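Protein HRI1 (Saccharomyces cerevisiae, PDB 3RBY) is a non-essential protein of unknown function that interacts with HRR25 and may interact with SEC72. Local coordinates at residues 135-140 with 173-177; 31-35 with 168-172. One frame throughout, in Å; residues are numbered along the deposited sequence.

Contact 1: residues 135-140 with 173-177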
loop_
_atom_site.group_PDB
_atom_site.type_symbol
_atom_site.label_atom_id
_atom_site.label_comp_id
_atom_site.label_asym_id
_atom_site.label_seq_id
_atom_site.Cartn_x
_atom_site.Cartn_y
_atom_site.Cartn_z
ATOM N N PRO A 135 1.772 9.811 -9.321
ATOM C CA PRO A 135 2.861 10.791 -9.196
ATOM C C PRO A 135 2.391 12.222 -9.324
ATOM O O PRO A 135 3.136 13.139 -8.984
ATOM C CB PRO A 135 3.805 10.436 -10.361
ATOM C CG PRO A 135 2.980 9.644 -11.312
ATOM C CD PRO A 135 1.976 8.903 -10.465
ATOM N N SER A 136 1.176 12.413 -9.815
ATOM C CA SER A 136 0.655 13.762 -9.974
ATOM C C SER A 136 0.026 14.310 -8.689
ATOM O O SER A 136 -0.445 15.443 -8.687
ATOM C CB SER A 136 -0.323 13.839 -11.140
ATOM O OG SER A 136 -1.419 12.961 -10.956
ATOM N N ARG A 137 0.045 13.522 -7.603
ATOM C CA ARG A 137 -0.447 13.973 -6.288
ATOM C C ARG A 137 0.695 14.266 -5.329
ATOM O O ARG A 137 1.751 13.623 -5.405
ATOM C CB ARG A 137 -1.320 12.896 -5.649
ATOM C CG ARG A 137 -2.245 12.248 -6.642
ATOM C CD ARG A 137 -3.227 13.268 -7.148
ATOM N NE ARG A 137 -4.474 13.192 -6.400
ATOM C CZ ARG A 137 -5.620 12.742 -6.915
ATOM N NH1 ARG A 137 -6.703 12.688 -6.152
ATOM N NH2 ARG A 137 -5.686 12.355 -8.195
ATOM N N GLU A 138 0.485 15.208 -4.408
ATOM C CA GLU A 138 1.489 15.464 -3.366
ATOM C C GLU A 138 1.425 14.455 -2.206
ATOM O O GLU A 138 2.385 14.309 -1.447
ATOM C CB GLU A 138 1.423 16.904 -2.857
ATOM C CG GLU A 138 0.381 17.175 -1.776
ATOM C CD GLU A 138 0.373 18.642 -1.347
ATOM O OE1 GLU A 138 -0.237 18.957 -0.304
ATOM O OE2 GLU A 138 0.974 19.482 -2.060
ATOM N N ASP A 139 0.305 13.751 -2.083
ATOM C CA ASP A 139 0.205 12.630 -1.151
ATOM C C ASP A 139 0.497 11.301 -1.866
ATOM O O ASP A 139 0.536 11.227 -3.097
ATOM C CB ASP A 139 -1.198 12.592 -0.549
ATOM C CG ASP A 139 -1.473 13.772 0.351
ATOM O OD1 ASP A 139 -0.717 13.959 1.336
ATOM O OD2 ASP A 139 -2.434 14.512 0.066
ATOM N N LEU A 140 0.671 10.247 -1.076
ATOM C CA LEU A 140 0.854 8.906 -1.610
ATOM C C LEU A 140 -0.502 8.239 -1.810
ATOM O O LEU A 140 -1.038 7.624 -0.890
ATOM C CB LEU A 140 1.710 8.067 -0.661
ATOM C CG LEU A 140 3.191 7.912 -1.010
ATOM C CD1 LEU A 140 3.794 9.247 -1.412
ATOM C CD2 LEU A 140 3.949 7.307 0.160
ATOM N N ILE A 173 9.141 12.617 -11.950
ATOM C CA ILE A 173 7.845 12.063 -12.332
ATOM C C ILE A 173 6.695 12.779 -11.621
ATOM O O ILE A 173 6.519 12.672 -10.384
ATOM C CB ILE A 173 7.765 10.561 -12.056
ATOM C CG1 ILE A 173 8.979 9.857 -12.678
ATOM C CG2 ILE A 173 6.443 9.995 -12.600
ATOM C CD1 ILE A 173 8.993 8.360 -12.441
ATOM N N GLY A 174 5.900 13.496 -12.409
ATOM C CA GLY A 174 4.869 14.341 -11.840
ATOM C C GLY A 174 5.464 15.265 -10.792
ATOM O O GLY A 174 6.389 16.048 -11.098
ATOM N N ARG A 175 4.961 15.160 -9.559
ATOM C CA ARG A 175 5.426 16.019 -8.477
ATOM C C ARG A 175 6.651 15.476 -7.750
ATOM O O ARG A 175 7.260 16.181 -6.938
ATOM C CB ARG A 175 4.303 16.263 -7.476
ATOM C CG ARG A 175 3.137 17.090 -8.025
ATOM C CD ARG A 175 2.093 17.237 -6.931
ATOM N NE ARG A 175 1.519 18.577 -6.868
ATOM C CZ ARG A 175 0.672 19.043 -7.773
ATOM N NH1 ARG A 175 0.329 18.282 -8.808
ATOM N NH2 ARG A 175 0.184 20.269 -7.652
ATOM N N TRP A 176 7.029 14.237 -8.053
ATOM C CA TRP A 176 8.064 13.547 -7.269
ATOM C C TRP A 176 9.426 13.450 -7.966
ATOM O O TRP A 176 9.556 12.841 -9.035
ATOM C CB TRP A 176 7.601 12.144 -6.885
ATOM C CG TRP A 176 6.388 12.113 -6.009
ATOM C CD1 TRP A 176 5.089 12.246 -6.407
ATOM C CD2 TRP A 176 6.353 11.906 -4.579
ATOM N NE1 TRP A 176 4.249 12.153 -5.317
ATOM C CE2 TRP A 176 4.995 11.943 -4.184
ATOM C CE3 TRP A 176 7.335 11.712 -3.600
ATOM C CZ2 TRP A 176 4.590 11.783 -2.837
ATOM C CZ3 TRP A 176 6.935 11.547 -2.259
ATOM C CH2 TRP A 176 5.578 11.583 -1.894
ATOM N N ILE A 177 10.443 14.024 -7.328
ATOM C CA ILE A 177 11.782 14.042 -7.886
ATOM C C ILE A 177 12.730 13.226 -7.016
ATOM O O ILE A 177 12.808 13.444 -5.804
ATOM C CB ILE A 177 12.328 15.483 -7.976
ATOM C CG1 ILE A 177 11.526 16.309 -8.998
ATOM C CG2 ILE A 177 13.805 15.482 -8.338
ATOM C CD1 ILE A 177 10.471 17.210 -8.376
#

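Contact 2: residues 31-35 with 168-172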
loop_
_atom_site.group_PDB
_atom_site.type_symbol
_atom_site.label_atom_id
_atom_site.label_comp_id
_atom_site.label_asym_id
_atom_site.label_seq_id
_atom_site.Cartn_x
_atom_site.Cartn_y
_atom_site.Cartn_z
ATOM N N GLY A 31 12.429 4.932 -19.605
ATOM C CA GLY A 31 12.942 3.731 -18.947
ATOM C C GLY A 31 14.105 3.915 -17.972
ATOM O O GLY A 31 14.612 2.930 -17.421
ATOM N N HIS A 32 14.543 5.159 -17.761
ATOM C CA HIS A 32 15.584 5.448 -16.769
ATOM C C HIS A 32 14.992 5.244 -15.357
ATOM O O HIS A 32 13.798 5.510 -15.130
ATOM C CB HIS A 32 16.105 6.876 -16.946
ATOM C CG HIS A 32 16.399 7.234 -18.368
ATOM N ND1 HIS A 32 17.277 6.507 -19.150
ATOM C CD2 HIS A 32 15.909 8.213 -19.168
ATOM C CE1 HIS A 32 17.325 7.033 -20.358
ATOM N NE2 HIS A 32 16.505 8.071 -20.397
ATOM N N TYR A 33 15.808 4.762 -14.419
ATOM C CA TYR A 33 15.298 4.384 -13.100
ATOM C C TYR A 33 16.235 4.766 -11.944
ATOM O O TYR A 33 17.467 4.726 -12.089
ATOM C CB TYR A 33 15.020 2.873 -13.063
ATOM C CG TYR A 33 16.276 2.043 -13.194
ATOM C CD1 TYR A 33 17.004 1.674 -12.071
ATOM C CD2 TYR A 33 16.747 1.634 -14.446
ATOM C CE1 TYR A 33 18.160 0.917 -12.176
ATOM C CE2 TYR A 33 17.911 0.870 -14.563
ATOM C CZ TYR A 33 18.610 0.520 -13.422
ATOM O OH TYR A 33 19.763 -0.232 -13.518
ATOM N N ILE A 34 15.638 5.133 -10.806
ATOM C CA ILE A 34 16.357 5.327 -9.542
ATOM C C ILE A 34 15.512 4.768 -8.393
ATOM O O ILE A 34 14.277 4.803 -8.446
ATOM C CB ILE A 34 16.650 6.814 -9.283
ATOM C CG1 ILE A 34 17.469 7.003 -8.004
ATOM C CG2 ILE A 34 15.362 7.595 -9.192
ATOM C CD1 ILE A 34 18.159 8.350 -7.945
ATOM N N SER A 35 16.169 4.241 -7.368
ATOM C CA SER A 35 15.467 3.733 -6.202
ATOM C C SER A 35 16.196 4.166 -4.927
ATOM O O SER A 35 17.317 3.715 -4.676
ATOM C CB SER A 35 15.338 2.202 -6.269
ATOM O OG SER A 35 14.494 1.701 -5.242
ATOM N N GLY A 168 25.719 11.161 -12.058
ATOM C CA GLY A 168 24.505 11.744 -11.518
ATOM C C GLY A 168 23.276 11.608 -12.400
ATOM O O GLY A 168 23.362 11.721 -13.628
ATOM N N LEU A 169 22.122 11.385 -11.765
ATOM C CA LEU A 169 20.852 11.214 -12.466
ATOM C C LEU A 169 19.755 11.831 -11.611
ATOM O O LEU A 169 19.658 11.544 -10.412
ATOM C CB LEU A 169 20.556 9.723 -12.615
ATOM C CG LEU A 169 20.143 9.080 -13.942
ATOM C CD1 LEU A 169 18.971 8.152 -13.733
ATOM C CD2 LEU A 169 19.847 10.107 -15.018
ATOM N N VAL A 170 18.924 12.671 -12.210
ATOM C CA VAL A 170 17.723 13.142 -11.532
ATOM C C VAL A 170 16.514 12.732 -12.369
ATOM O O VAL A 170 16.492 12.941 -13.586
ATOM C CB VAL A 170 17.763 14.664 -11.288
ATOM C CG1 VAL A 170 16.431 15.162 -10.722
ATOM C CG2 VAL A 170 18.878 14.988 -10.324
ATOM N N ILE A 171 15.535 12.100 -11.727
ATOM C CA ILE A 171 14.340 11.619 -12.425
ATOM C C ILE A 171 13.100 12.293 -11.857
ATOM O O ILE A 171 12.795 12.153 -10.659
ATOM C CB ILE A 171 14.210 10.075 -12.344
ATOM C CG1 ILE A 171 15.367 9.416 -13.095
ATOM C CG2 ILE A 171 12.862 9.621 -12.913
ATOM C CD1 ILE A 171 15.420 7.920 -12.958
ATOM N N VAL A 172 12.410 13.040 -12.724
ATOM C CA VAL A 172 11.236 13.816 -12.346
ATOM C C VAL A 172 9.956 13.136 -12.866
ATOM O O VAL A 172 9.706 13.095 -14.082
ATOM C CB VAL A 172 11.325 15.277 -12.904
ATOM C CG1 VAL A 172 10.128 16.120 -12.467
ATOM C CG2 VAL A 172 12.608 15.954 -12.458
#

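Contact 1: residues 135-140 with 173-177
W176 and R175 of a type II' beta turn, I173 to W176, meet the loop 135-140. The turn closes a tight beta hairpin of strands 166-173 and 176-183. CB of W176 leads to an indole whose CG lies anti to the carbonyl carbon (chi1 -62°), which sends the ring toward the loop. CD1 comes to 3.4 Å from P135 O, which lies near the ring plane. NE1 donates to R137 O at 2.9 Å. The C=O of R137 points almost straight at NE1, with a C=O...N angle of 175°, but the bond is bent at the hydrogen, and the oxygen stands 26° out of the indole plane. Further round the ring, CZ2 is 3.6 Å from E138 O. An alanine in place of W176 would probably leave R137 O without this donor and take away the ring atoms that lie against P135 O and E138 O. R175 grips the start of the loop, at P135 and S136. Its backbone N gives P135 O a nearly straight bond of 2.8 Å. Its guanidinium forms a salt bridge with D201, while NH1 makes only a weak bond to S136 O. G174 has positive phi, and its CA lies 3.6 Å from P135 O. P135 CB rests on I173 CG2 at 3.5 Å.

Contact 2: residues 31-35 with 168-172
I171 has the largest share of this contact, followed by I34 and L169. All three point their side chains toward the opposing segment, from strands 33-35 and 168-172, which cross at 94° with axes 7.6 Å apart. The I171 side chain reaches across with its CD1. CG1 lies anti to the carbonyl carbon (chi1 -65°) and the chain is extended beyond it, which carries the methyl to the backbone of the other strand. CD1 sits 3.4 Å from Y33 C and 3.5 Å from Y33 N. It thus packs on both peptides flanking Y33 as well as on side chains. I34 CG2 meets the same methyl at 3.8 Å, and the two isoleucines lie alongside each other, pointing opposite ways. L169 lies two residues earlier on the same strand as I171. Its CD1 is 4.1 Å from Y33 O, a looser contact. H32 flanks the group: its CB is 4.2 Å from I171 CD1, while its ring ND1 is bonded to N59 N. Y33 turns its side chain away, to a hydroxyl bond with T61 and an edge-to-face stack with F76. V158 of strand 156-161 touches both H32 and L169. The result is apolar packing between two antiparallel sheets, here with near-perpendicular strands as in orthogonal beta packing.

In the fold
Contacts 1 and 2 have centres 14 Å apart. Their segments alternate along the chain: 31-35, 135-140, 168-172, 173-177. The last two are continuous, running from strand 166-173 into strand 176-183, which are neighbours in the seven-stranded antiparallel sheet. I177 joins the contacts directly: its CG2 packs on V170 CG1 at 3.6 Å. Contact 2 lies deep, its centre about 6 Å from the chain centre, where this sheet meets strand 33-38 of the ten-stranded sheet. Contact 1 lies about 14 Å out, where the hairpin meets the loop between strands 124-132 and 156-161. That loop also reaches the second subunit, through R137 and D139. One hairpin therefore links the packing between sheets with a loop at the dimer interface.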